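Local coordinates for putative cell surface hydrolase (Lactobacillus plantarum, PDB 3LP5), which probably acts as a hydrolase at the cell surface, built on an alpha/beta hydrolase fold, with no established substrate, at residues Ile65-Asn70 against Asp78-Trp83; Trp83-Phe88 against Glu117-Glu122; Leu226-Gln229 against Thr235-Asp238. All blocks are in the same frame, centred on the assembly; numbering follows the deposited sequence.

Overall arrangement
Read from the N terminus, contact 1 is the first to close: strand 62-67 runs out through a short loop and the chain returns as helix 74-92, whose second turn packs back on the strand end. Contact 2 opens where contact 1 ends, sharing W83, and closes only after strand 99-105 and helix 107-118 have been added, so the two follow in series and touch side by side. Together they tie helix 74-92 to the sheet and to the end of helix 107-118. Contact 3 comes last, across the centre of the chain with its centre about 30 Å from that of contact 2, and fastens the linker before helix 238-245 onto helix 217-231.

Contact 1 of 3, residues Ile65-Asn70 against Asp78-Trp83; sequences IGFANN and DKQAVW
Q80, F67 and W83 carry the packing of helix 74-92 against the end of strand 62-67, and N69 adds the polar tie. The backbones come nearest at F67 and Q80, whose CA atoms are 7.1 Å apart. Q80 lays its aliphatic part over one face of the phenyl ring: its CB stands 4.0 Å from the ring centroid, a CH-pi contact, and its CG approaches CD2. With CG turned anti to its own carbonyl carbon (chi1 -45°), the F67 ring reaches toward the helix, where CE1 lies 3.5 Å from the carbonyl O of Q80 and 3.6 Å from CB of W83. The Q80 chain then bends at chi2 (145°), which carries the amide past the ring to the loop. There NE2 donates to N69 O at 2.9 Å, reasonably straight at 156°. The same nitrogen also bonds R71 O, so two backbone carbonyls grip one amide and probably fix its rotation. W83 meets N69 at the edge of the indole: CZ3 lies 3.7 Å from CB of N69 and 3.6 Å from its carbonyl O. The amide of N69 is turned steeply against the indole, while its OD1 accepts from the backbone N of R71. Replacing F67 by an alanine would probably leave the CB of Q80 and the CB of W83 facing a gap, with the Q80 chain less firmly seated. In the fold, strand 62-67 lies between strands 37-42 and 7-10, and helix 74-92 is the connection of the beta-alpha-beta unit that runs from strand 62-67, past strand 7-10, to strand 99-105. I111 of helix 107-118 touches both F67 and Q80, and the F67 side chain lies near, without touching, what is probably the nucleophile elbow.

Contact 2 of 3, residues Trp83-Phe88 against Glu117-Glu122; sequences WLNTAF and ERYLKE
N85 and Y119 mark the closest backbone approach, their CA atoms 6.5 Å apart, where helix 74-92 passes the end of helix 107-118. Residues 83-88 are regular helix, whereas the other segment forms a 3-10 turn at 120-122, with E122 N bonded to Y119 O. The amide of N85 sits at this turn. Its CG is anti to the backbone N (chi1 -168°), which brings ND2 to 3.5 Å from CB of Y119, with the amide and phenol planes nearly parallel. ND2 donates to OE1 of E122 at 3.2 Å, almost straight at 167°, though it meets the oxygen from above the carboxylate plane. On its other branch, OD1 accepts from a water at 2.8 Å that also donates to Y119 O, so a single amide clasps the turn by both ends. About one helical turn on from N85, the contact becomes apolar: CD1 of L120 rests 3.9 Å from CE2 of F88. F115 of helix 107-118 touches N85, F88 and L120, and F100 of strand 99-105 meets the F88 ring, so the contact joins two neighbouring helices over the sheet.

Contact 3 of 3, residues Leu226-Gln229 against Thr235-Asp238; sequences LIRQ and TMPD
M236 reaches from the linker to R228 and Q229 in the last turns of helix 217-231, and it supplies nearly all of the linker's share of this contact. Its CB bond points toward the helix, and the CA of Q229 is the nearest to its own, at 6.4 Å. Beyond CB, CG of M236 settles 3.7 Å from CB of Q229 with the side-chain OE1 of the same residue at 3.8 Å. Here the chain bends, chi2 being -62°, and the sulfur turns back along the helix: SD lies 4.0 Å from CB of R228 and 3.9 Å from the backbone N of Q229, a packing distance. A second bend, chi3 -68°, folds the methyl over the arginine. CE ends above the centre of one guanidinium face, 4.0 Å from CZ of R228. The charged group is held from elsewhere, for NH2 of R228 makes a salt bridge to E234 in the linker, and the two residues are also joined through their backbones. Q229 in turn has its OE1 bonded to ND2 of N244 in helix 238-245, the helix for which P237 is the N-cap. No hydrogen bond crosses between the two segments, so M236 is held by van der Waals packing and burial of its thioether. Because a methyl needs no particular donor or acceptor, it can rest on the flat face of R228 while the N-H group facing E234 keeps its ion pair. Polar and apolar ties thus work together on the linker, in a contact at the protein surface: E234 contributes the salt bridge and the backbone bond, M236 a folded thioether.

Contact 1 of 3, residues Ile65-Asn70 against Asp78-Trp83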
ATOM      1  N   ILE A  65      -2.564  -9.016   3.632  1.00 12.65           N
ATOM      2  CA  ILE A  65      -1.466  -9.593   4.400  1.00 12.87           C
ATOM      3  C   ILE A  65      -1.154  -8.667   5.552  1.00 13.59           C
ATOM      4  O   ILE A  65      -0.709  -7.535   5.306  1.00 13.87           O
ATOM      5  CB  ILE A  65      -0.174  -9.804   3.539  1.00 11.30           C
ATOM      6  CG1 ILE A  65      -0.472 -10.704   2.343  1.00 13.09           C
ATOM      7  CG2 ILE A  65       0.976 -10.384   4.442  1.00 13.76           C
ATOM      8  CD1 ILE A  65       0.679 -10.860   1.408  1.00 11.72           C
ATOM      9  N   GLY A  66      -1.408  -9.113   6.793  1.00 13.13           N
ATOM     10  CA  GLY A  66      -0.983  -8.338   7.953  1.00 12.87           C
ATOM     11  C   GLY A  66      -0.196  -9.167   8.931  1.00 13.19           C
ATOM     12  O   GLY A  66       0.182 -10.331   8.650  1.00 14.16           O
ATOM     13  N   PHE A  67       0.101  -8.565  10.060  1.00 12.64           N
ATOM     14  CA  PHE A  67       1.098  -9.147  10.983  1.00 13.07           C
ATOM     15  C   PHE A  67       0.593  -9.134  12.403  1.00 13.12           C
ATOM     16  O   PHE A  67       0.044  -8.107  12.824  1.00 14.19           O
ATOM     17  CB  PHE A  67       2.402  -8.334  10.872  1.00 11.68           C
ATOM     18  CG  PHE A  67       2.796  -8.033   9.454  1.00 13.56           C
ATOM     19  CD1 PHE A  67       3.332  -9.027   8.646  1.00 13.82           C
ATOM     20  CD2 PHE A  67       2.546  -6.752   8.903  1.00 13.67           C
ATOM     21  CE1 PHE A  67       3.670  -8.766   7.305  1.00 12.40           C
ATOM     22  CE2 PHE A  67       2.857  -6.483   7.601  1.00 12.14           C
ATOM     23  CZ  PHE A  67       3.405  -7.506   6.768  1.00 11.96           C
ATOM     24  N   ALA A  68       0.850 -10.216  13.163  1.00 12.93           N
ATOM     25  CA  ALA A  68       0.555 -10.249  14.599  1.00 11.91           C
ATOM     26  C   ALA A  68       1.305  -9.077  15.206  1.00 12.72           C
ATOM     27  O   ALA A  68       0.726  -8.325  16.011  1.00 12.77           O
ATOM     28  CB  ALA A  68       1.017 -11.573  15.277  1.00 10.60           C
ATOM     29  N   ASN A  69       2.570  -8.881  14.809  1.00 11.11           N
ATOM     30  CA  ASN A  69       3.295  -7.681  15.299  1.00 11.48           C
ATOM     31  C   ASN A  69       3.164  -6.612  14.242  1.00 11.38           C
ATOM     32  O   ASN A  69       3.969  -6.575  13.254  1.00  9.23           O
ATOM     33  CB  ASN A  69       4.792  -7.934  15.597  1.00 11.81           C
ATOM     34  CG  ASN A  69       5.586  -6.615  15.836  1.00 14.20           C
ATOM     35  OD1 ASN A  69       5.020  -5.499  15.790  1.00 14.18           O
ATOM     36  ND2 ASN A  69       6.914  -6.736  16.052  1.00 14.15           N
ATOM     37  N   ASN A  70       2.142  -5.759  14.413  1.00 11.37           N
ATOM     38  CA  ASN A  70       1.893  -4.665  13.446  1.00 12.62           C
ATOM     39  C   ASN A  70       2.274  -3.292  13.976  1.00 12.14           C
ATOM     40  O   ASN A  70       1.760  -2.278  13.495  1.00 13.55           O
ATOM     41  CB  ASN A  70       0.419  -4.649  12.959  1.00 12.74           C
ATOM     42  CG  ASN A  70      -0.572  -4.434  14.118  1.00 14.74           C
ATOM     43  OD1 ASN A  70      -0.190  -4.459  15.259  1.00 16.89           O
ATOM     44  ND2 ASN A  70      -1.819  -4.243  13.807  1.00 17.92           N
ATOM     45  N   ASP A  78      11.284  -3.296   9.686  1.00 10.85           N
ATOM     46  CA  ASP A  78      12.310  -4.191   9.049  1.00 11.26           C
ATOM     47  C   ASP A  78      11.873  -5.659   9.148  1.00 11.40           C
ATOM     48  O   ASP A  78      12.052  -6.397   8.203  1.00 10.66           O
ATOM     49  CB  ASP A  78      13.715  -3.999   9.651  1.00 11.24           C
ATOM     50  CG  ASP A  78      14.388  -2.679   9.199  1.00 13.28           C
ATOM     51  OD1 ASP A  78      13.974  -2.039   8.205  1.00 14.76           O
ATOM     52  OD2 ASP A  78      15.342  -2.261   9.844  1.00 12.11           O
ATOM     53  N   LYS A  79      11.277  -6.067  10.281  1.00 10.63           N
ATOM     54  CA  LYS A  79      10.702  -7.441  10.398  1.00  9.68           C
ATOM     55  C   LYS A  79       9.470  -7.663   9.543  1.00  7.73           C
ATOM     56  O   LYS A  79       9.284  -8.755   9.021  1.00  7.01           O
ATOM     57  CB  LYS A  79      10.315  -7.766  11.865  1.00  9.94           C
ATOM     58  CG  LYS A  79      11.483  -7.715  12.833  1.00 11.41           C
ATOM     59  CD  LYS A  79      11.025  -7.832  14.274  1.00 13.75           C
ATOM     60  CE  LYS A  79      12.139  -7.431  15.263  1.00 15.09           C
ATOM     61  NZ  LYS A  79      11.893  -8.067  16.605  1.00 16.92           N
ATOM     62  N   GLN A  80       8.589  -6.670   9.468  1.00  8.46           N
ATOM     63  CA  GLN A  80       7.363  -6.817   8.660  1.00  9.49           C
ATOM     64  C   GLN A  80       7.669  -6.987   7.184  1.00  9.86           C
ATOM     65  O   GLN A  80       6.942  -7.677   6.470  1.00 10.64           O
ATOM     66  CB  GLN A  80       6.367  -5.662   8.922  1.00  9.50           C
ATOM     67  CG  GLN A  80       5.868  -5.678  10.417  1.00  9.35           C
ATOM     68  CD  GLN A  80       5.627  -4.233  10.990  1.00 11.68           C
ATOM     69  OE1 GLN A  80       5.868  -3.241  10.313  1.00 10.17           O
ATOM     70  NE2 GLN A  80       5.115  -4.140  12.217  1.00 12.42           N
ATOM     71  N   ALA A  81       8.762  -6.390   6.731  1.00 10.84           N
ATOM     72  CA  ALA A  81       9.182  -6.587   5.329  1.00 11.44           C
ATOM     73  C   ALA A  81       9.655  -8.000   5.067  1.00 11.48           C
ATOM     74  O   ALA A  81       9.343  -8.534   4.043  1.00 10.00           O
ATOM     75  CB  ALA A  81      10.229  -5.566   4.921  1.00  9.09           C
ATOM     76  N   VAL A  82      10.317  -8.626   6.050  1.00 11.72           N
ATOM     77  CA  VAL A  82      10.656 -10.038   5.983  1.00 11.47           C
ATOM     78  C   VAL A  82       9.442 -10.899   6.073  1.00 11.31           C
ATOM     79  O   VAL A  82       9.321 -11.843   5.318  1.00 12.59           O
ATOM     80  CB  VAL A  82      11.600 -10.409   7.087  1.00 12.72           C
ATOM     81  CG1 VAL A  82      11.882 -11.924   7.082  1.00 12.74           C
ATOM     82  CG2 VAL A  82      12.924  -9.564   6.966  1.00 12.98           C
ATOM     83  N   TRP A  83       8.542 -10.634   7.025  1.00 10.39           N
ATOM     84  CA  TRP A  83       7.286 -11.368   7.064  1.00  8.38           C
ATOM     85  C   TRP A  83       6.456 -11.247   5.767  1.00  9.45           C
ATOM     86  O   TRP A  83       5.808 -12.226   5.307  1.00  9.57           O
ATOM     87  CB  TRP A  83       6.448 -10.909   8.293  1.00  6.97           C
ATOM     88  CG  TRP A  83       7.096 -11.318   9.633  1.00  9.52           C
ATOM     89  CD1 TRP A  83       7.763 -12.462   9.898  1.00  9.83           C
ATOM     90  CD2 TRP A  83       7.042 -10.576  10.872  1.00 12.59           C
ATOM     91  NE1 TRP A  83       8.216 -12.462  11.234  1.00 11.54           N
ATOM     92  CE2 TRP A  83       7.765 -11.317  11.847  1.00 13.24           C
ATOM     93  CE3 TRP A  83       6.429  -9.355  11.261  1.00  8.71           C
ATOM     94  CZ2 TRP A  83       7.938 -10.845  13.173  1.00 12.31           C
ATOM     95  CZ3 TRP A  83       6.633  -8.874  12.570  1.00  8.00           C
ATOM     96  CH2 TRP A  83       7.338  -9.630  13.518  1.00  7.15           C
TER

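Contact 2 of 3, residues Trp83-Phe88 against Glu117-Glu122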
ATOM      1  N   TRP A  83       8.542 -10.634   7.025  1.00 10.39           N
ATOM      2  CA  TRP A  83       7.286 -11.368   7.064  1.00  8.38           C
ATOM      3  C   TRP A  83       6.456 -11.247   5.767  1.00  9.45           C
ATOM      4  O   TRP A  83       5.808 -12.226   5.307  1.00  9.57           O
ATOM      5  CB  TRP A  83       6.448 -10.909   8.293  1.00  6.97           C
ATOM      6  CG  TRP A  83       7.096 -11.318   9.633  1.00  9.52           C
ATOM      7  CD1 TRP A  83       7.763 -12.462   9.898  1.00  9.83           C
ATOM      8  CD2 TRP A  83       7.042 -10.576  10.872  1.00 12.59           C
ATOM      9  NE1 TRP A  83       8.216 -12.462  11.234  1.00 11.54           N
ATOM     10  CE2 TRP A  83       7.765 -11.317  11.847  1.00 13.24           C
ATOM     11  CE3 TRP A  83       6.429  -9.355  11.261  1.00  8.71           C
ATOM     12  CZ2 TRP A  83       7.938 -10.845  13.173  1.00 12.31           C
ATOM     13  CZ3 TRP A  83       6.633  -8.874  12.570  1.00  8.00           C
ATOM     14  CH2 TRP A  83       7.338  -9.630  13.518  1.00  7.15           C
ATOM     15  N   LEU A  84       6.440 -10.053   5.173  1.00 10.08           N
ATOM     16  CA  LEU A  84       5.724  -9.860   3.885  1.00 11.00           C
ATOM     17  C   LEU A  84       6.297 -10.765   2.805  1.00 10.83           C
ATOM     18  O   LEU A  84       5.573 -11.407   2.014  1.00 11.97           O
ATOM     19  CB  LEU A  84       5.838  -8.395   3.407  1.00 10.53           C
ATOM     20  CG  LEU A  84       5.131  -8.078   2.040  1.00 10.92           C
ATOM     21  CD1 LEU A  84       3.681  -8.631   1.941  1.00 10.55           C
ATOM     22  CD2 LEU A  84       5.074  -6.573   1.809  1.00  9.99           C
ATOM     23  N   ASN A  85       7.620 -10.813   2.742  1.00 11.05           N
ATOM     24  CA  ASN A  85       8.310 -11.695   1.810  1.00 11.63           C
ATOM     25  C   ASN A  85       7.994 -13.163   2.151  1.00 11.99           C
ATOM     26  O   ASN A  85       7.741 -13.984   1.236  1.00 12.62           O
ATOM     27  CB  ASN A  85       9.803 -11.429   1.951  1.00 10.31           C
ATOM     28  CG  ASN A  85      10.627 -12.071   0.850  1.00 12.56           C
ATOM     29  OD1 ASN A  85      10.124 -12.431  -0.225  1.00  9.62           O
ATOM     30  ND2 ASN A  85      11.895 -12.249   1.133  1.00 14.53           N
ATOM     31  N   THR A  86       7.946 -13.498   3.455  1.00 11.57           N
ATOM     32  CA  THR A  86       7.520 -14.854   3.817  1.00 12.64           C
ATOM     33  C   THR A  86       6.122 -15.169   3.291  1.00 11.74           C
ATOM     34  O   THR A  86       5.897 -16.223   2.800  1.00 12.17           O
ATOM     35  CB  THR A  86       7.550 -15.050   5.364  1.00 14.02           C
ATOM     36  OG1 THR A  86       8.882 -14.787   5.791  1.00 14.21           O
ATOM     37  CG2 THR A  86       7.161 -16.494   5.787  1.00 14.48           C
ATOM     38  N   ALA A  87       5.171 -14.238   3.413  1.00 11.96           N
ATOM     39  CA  ALA A  87       3.832 -14.505   3.015  1.00 10.90           C
ATOM     40  C   ALA A  87       3.780 -14.508   1.476  1.00 11.62           C
ATOM     41  O   ALA A  87       3.146 -15.343   0.858  1.00 11.29           O
ATOM     42  CB  ALA A  87       2.855 -13.430   3.609  1.00  9.29           C
ATOM     43  N   PHE A  88       4.498 -13.592   0.863  1.00 11.92           N
ATOM     44  CA  PHE A  88       4.482 -13.491  -0.585  1.00 13.88           C
ATOM     45  C   PHE A  88       5.005 -14.799  -1.161  1.00 14.13           C
ATOM     46  O   PHE A  88       4.433 -15.355  -2.077  1.00 13.30           O
ATOM     47  CB  PHE A  88       5.363 -12.306  -1.021  1.00 13.08           C
ATOM     48  CG  PHE A  88       5.292 -12.005  -2.472  1.00 15.24           C
ATOM     49  CD1 PHE A  88       4.216 -11.262  -2.980  1.00 13.53           C
ATOM     50  CD2 PHE A  88       6.295 -12.433  -3.325  1.00 14.80           C
ATOM     51  CE1 PHE A  88       4.134 -10.924  -4.346  1.00 14.29           C
ATOM     52  CE2 PHE A  88       6.218 -12.143  -4.708  1.00 17.09           C
ATOM     53  CZ  PHE A  88       5.122 -11.370  -5.219  1.00 15.07           C
ATOM     54  N   GLU A 117      12.136  -3.048  -2.820  1.00 10.31           N
ATOM     55  CA  GLU A 117      13.532  -2.636  -3.048  1.00 11.00           C
ATOM     56  C   GLU A 117      14.488  -3.809  -2.826  1.00 12.23           C
ATOM     57  O   GLU A 117      15.486  -3.896  -3.535  1.00 11.15           O
ATOM     58  CB  GLU A 117      13.974  -1.551  -2.044  1.00 10.86           C
ATOM     59  CG  GLU A 117      13.313  -0.244  -2.270  1.00 11.98           C
ATOM     60  CD  GLU A 117      13.681   0.776  -1.223  1.00 13.43           C
ATOM     61  OE1 GLU A 117      14.000   0.392  -0.109  1.00 14.66           O
ATOM     62  OE2 GLU A 117      13.678   1.971  -1.516  1.00 14.60           O
ATOM     63  N   ARG A 118      14.193  -4.660  -1.821  1.00 11.15           N
ATOM     64  CA  ARG A 118      15.138  -5.686  -1.347  1.00 12.41           C
ATOM     65  C   ARG A 118      14.774  -7.142  -1.637  1.00 12.76           C
ATOM     66  O   ARG A 118      15.682  -7.979  -1.851  1.00 13.05           O
ATOM     67  CB  ARG A 118      15.370  -5.508   0.150  1.00 12.98           C
ATOM     68  CG  ARG A 118      15.882  -4.111   0.497  1.00 14.25           C
ATOM     69  CD  ARG A 118      16.407  -4.102   1.897  1.00 22.03           C
ATOM     70  NE  ARG A 118      17.808  -4.536   1.896  1.00 26.12           N
ATOM     71  CZ  ARG A 118      18.589  -4.567   2.974  1.00 30.13           C
ATOM     72  NH1 ARG A 118      18.078  -4.192   4.142  1.00 28.02           N
ATOM     73  NH2 ARG A 118      19.885  -4.948   2.876  1.00 28.02           N
ATOM     74  N   TYR A 119      13.470  -7.460  -1.653  1.00 10.74           N
ATOM     75  CA  TYR A 119      13.073  -8.869  -1.572  1.00 10.70           C
ATOM     76  C   TYR A 119      12.296  -9.374  -2.768  1.00 10.69           C
ATOM     77  O   TYR A 119      12.246 -10.582  -3.025  1.00 11.56           O
ATOM     78  CB  TYR A 119      12.264  -9.106  -0.282  1.00  9.81           C
ATOM     79  CG  TYR A 119      13.028  -8.713   0.965  1.00 11.32           C
ATOM     80  CD1 TYR A 119      14.377  -9.010   1.085  1.00 10.76           C
ATOM     81  CD2 TYR A 119      12.381  -8.018   2.032  1.00 10.79           C
ATOM     82  CE1 TYR A 119      15.103  -8.604   2.226  1.00 13.10           C
ATOM     83  CE2 TYR A 119      13.099  -7.637   3.163  1.00 11.92           C
ATOM     84  CZ  TYR A 119      14.441  -7.947   3.247  1.00 14.30           C
ATOM     85  OH  TYR A 119      15.143  -7.644   4.378  1.00 20.28           O
ATOM     86  N   LEU A 120      11.667  -8.481  -3.505  1.00 10.69           N
ATOM     87  CA  LEU A 120      10.894  -8.977  -4.670  1.00 11.64           C
ATOM     88  C   LEU A 120      11.792  -9.695  -5.724  1.00 12.98           C
ATOM     89  O   LEU A 120      11.363 -10.715  -6.318  1.00 14.12           O
ATOM     90  CB  LEU A 120      10.036  -7.863  -5.303  1.00 11.59           C
ATOM     91  CG  LEU A 120       9.343  -8.248  -6.620  1.00 13.34           C
ATOM     92  CD1 LEU A 120       8.256  -9.263  -6.346  1.00 14.89           C
ATOM     93  CD2 LEU A 120       8.807  -7.045  -7.382  1.00 14.60           C
ATOM     94  N   LYS A 121      13.010  -9.194  -5.950  1.00 13.69           N
ATOM     95  CA  LYS A 121      13.987  -9.897  -6.827  1.00 15.42           C
ATOM     96  C   LYS A 121      14.192 -11.389  -6.459  1.00 16.27           C
ATOM     97  O   LYS A 121      14.785 -12.085  -7.230  1.00 18.07           O
ATOM     98  CB  LYS A 121      15.346  -9.202  -6.810  1.00 14.64           C
ATOM     99  CG  LYS A 121      16.059  -9.320  -5.443  1.00 15.67           C
ATOM    100  CD  LYS A 121      17.388  -8.597  -5.513  1.00 25.36           C
ATOM    101  CE  LYS A 121      17.826  -7.998  -4.177  1.00 27.31           C
ATOM    102  NZ  LYS A 121      19.294  -7.994  -4.238  1.00 27.40           N
ATOM    103  N   GLU A 122      13.716 -11.875  -5.305  1.00 16.67           N
ATOM    104  CA  GLU A 122      13.874 -13.300  -4.970  1.00 17.14           C
ATOM    105  C   GLU A 122      12.832 -14.140  -5.655  1.00 17.16           C
ATOM    106  O   GLU A 122      12.999 -15.348  -5.693  1.00 15.06           O
ATOM    107  CB  GLU A 122      13.807 -13.588  -3.449  1.00 18.54           C
ATOM    108  CG  GLU A 122      14.931 -12.922  -2.619  1.00 20.46           C
ATOM    109  CD  GLU A 122      14.754 -13.053  -1.091  1.00 26.27           C
ATOM    110  OE1 GLU A 122      13.987 -13.914  -0.592  1.00 23.17           O
ATOM    111  OE2 GLU A 122      15.424 -12.284  -0.375  1.00 29.97           O
TER
HETATM  112  O   HOH W   1      10.082 -12.507  -3.068  1.00 11.63           O

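Contact 3 of 3, residues Leu226-Gln229 against Thr235-Asp238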
ATOM      1  N   LEU A 226     -10.523   6.443  -5.609  1.00 10.51           N
ATOM      2  CA  LEU A 226      -9.194   6.546  -6.225  1.00 10.52           C
ATOM      3  C   LEU A 226      -8.578   5.194  -6.431  1.00 10.75           C
ATOM      4  O   LEU A 226      -7.808   4.971  -7.385  1.00 10.39           O
ATOM      5  CB  LEU A 226      -8.272   7.426  -5.371  1.00 10.55           C
ATOM      6  CG  LEU A 226      -8.704   8.905  -5.292  1.00  7.93           C
ATOM      7  CD1 LEU A 226      -7.901   9.569  -4.196  1.00  9.09           C
ATOM      8  CD2 LEU A 226      -8.517   9.667  -6.620  1.00  9.60           C
ATOM      9  N   ILE A 227      -8.831   4.301  -5.481  1.00  9.49           N
ATOM     10  CA  ILE A 227      -8.287   2.961  -5.586  1.00  9.98           C
ATOM     11  C   ILE A 227      -8.898   2.347  -6.831  1.00 10.38           C
ATOM     12  O   ILE A 227      -8.166   1.820  -7.705  1.00 11.35           O
ATOM     13  CB  ILE A 227      -8.588   2.061  -4.362  1.00 10.20           C
ATOM     14  CG1 ILE A 227      -7.786   2.479  -3.133  1.00 11.13           C
ATOM     15  CG2 ILE A 227      -8.413   0.579  -4.706  1.00 10.56           C
ATOM     16  CD1 ILE A 227      -8.340   1.866  -1.815  1.00 10.92           C
ATOM     17  N   ARG A 228     -10.207   2.474  -6.952  1.00  8.91           N
ATOM     18  CA  ARG A 228     -10.893   1.980  -8.191  1.00  8.96           C
ATOM     19  C   ARG A 228     -10.359   2.589  -9.517  1.00  9.80           C
ATOM     20  O   ARG A 228     -10.042   1.869 -10.460  1.00 12.51           O
ATOM     21  CB  ARG A 228     -12.381   2.171  -8.073  1.00  8.97           C
ATOM     22  CG  ARG A 228     -12.991   1.219  -7.068  1.00  7.94           C
ATOM     23  CD  ARG A 228     -14.493   1.497  -6.914  1.00 13.18           C
ATOM     24  NE  ARG A 228     -15.183   1.304  -8.198  1.00 15.22           N
ATOM     25  CZ  ARG A 228     -16.307   1.908  -8.550  1.00 21.46           C
ATOM     26  NH1 ARG A 228     -16.921   2.737  -7.718  1.00 21.02           N
ATOM     27  NH2 ARG A 228     -16.862   1.623  -9.723  1.00 24.52           N
ATOM     28  N   GLN A 229     -10.258   3.911  -9.591  1.00 10.81           N
ATOM     29  CA  GLN A 229      -9.783   4.593 -10.765  1.00 11.30           C
ATOM     30  C   GLN A 229      -8.300   4.321 -11.107  1.00 12.83           C
ATOM     31  O   GLN A 229      -7.975   4.146 -12.263  1.00 12.74           O
ATOM     32  CB  GLN A 229     -10.006   6.098 -10.620  1.00 11.28           C
ATOM     33  CG  GLN A 229      -9.416   6.936 -11.766  1.00 13.89           C
ATOM     34  CD  GLN A 229     -10.067   8.275 -11.871  1.00 17.46           C
ATOM     35  OE1 GLN A 229     -11.163   8.493 -11.322  1.00 20.52           O
ATOM     36  NE2 GLN A 229      -9.428   9.185 -12.565  1.00 18.07           N
ATOM     37  N   THR A 235     -13.099   1.550 -15.346  1.00 19.18           N
ATOM     38  CA  THR A 235     -13.652   2.683 -16.080  1.00 20.15           C
ATOM     39  C   THR A 235     -14.679   3.394 -15.147  1.00 19.35           C
ATOM     40  O   THR A 235     -15.518   2.733 -14.558  1.00 17.76           O
ATOM     41  CB  THR A 235     -14.245   2.213 -17.426  1.00 20.79           C
ATOM     42  OG1 THR A 235     -15.006   1.043 -17.164  1.00 26.32           O
ATOM     43  CG2 THR A 235     -13.138   1.797 -18.413  1.00 21.01           C
ATOM     44  N   MET A 236     -14.543   4.717 -14.935  1.00 18.81           N
ATOM     45  CA  MET A 236     -15.340   5.436 -13.893  1.00 17.56           C
ATOM     46  C   MET A 236     -16.316   6.370 -14.630  1.00 17.94           C
ATOM     47  O   MET A 236     -16.054   6.682 -15.794  1.00 15.75           O
ATOM     48  CB  MET A 236     -14.429   6.285 -12.991  1.00 18.97           C
ATOM     49  CG  MET A 236     -13.268   5.504 -12.295  1.00 16.98           C
ATOM     50  SD  MET A 236     -13.806   4.224 -11.175  1.00 15.24           S
ATOM     51  CE  MET A 236     -14.528   5.243  -9.883  1.00 19.49           C
ATOM     52  N   PRO A 237     -17.391   6.850 -13.954  1.00 16.96           N
ATOM     53  CA  PRO A 237     -18.246   7.869 -14.624  1.00 18.23           C
ATOM     54  C   PRO A 237     -17.426   9.143 -14.916  1.00 18.30           C
ATOM     55  O   PRO A 237     -16.436   9.455 -14.204  1.00 17.67           O
ATOM     56  CB  PRO A 237     -19.376   8.129 -13.604  1.00 17.90           C
ATOM     57  CG  PRO A 237     -19.385   6.928 -12.688  1.00 16.86           C
ATOM     58  CD  PRO A 237     -17.940   6.431 -12.650  1.00 17.03           C
ATOM     59  N   ASP A 238     -17.764   9.838 -15.992  1.00 20.28           N
ATOM     60  CA  ASP A 238     -16.895  10.930 -16.501  1.00 22.23           C
ATOM     61  C   ASP A 238     -16.601  12.036 -15.473  1.00 21.77           C
ATOM     62  O   ASP A 238     -15.474  12.556 -15.406  1.00 20.52           O
ATOM     63  CB  ASP A 238     -17.452  11.554 -17.813  1.00 23.79           C
ATOM     64  CG  ASP A 238     -17.373  10.602 -19.024  1.00 28.39           C
ATOM     65  OD1 ASP A 238     -18.353  10.523 -19.799  1.00 31.44           O
ATOM     66  OD2 ASP A 238     -16.329   9.926 -19.214  1.00 34.32           O
TER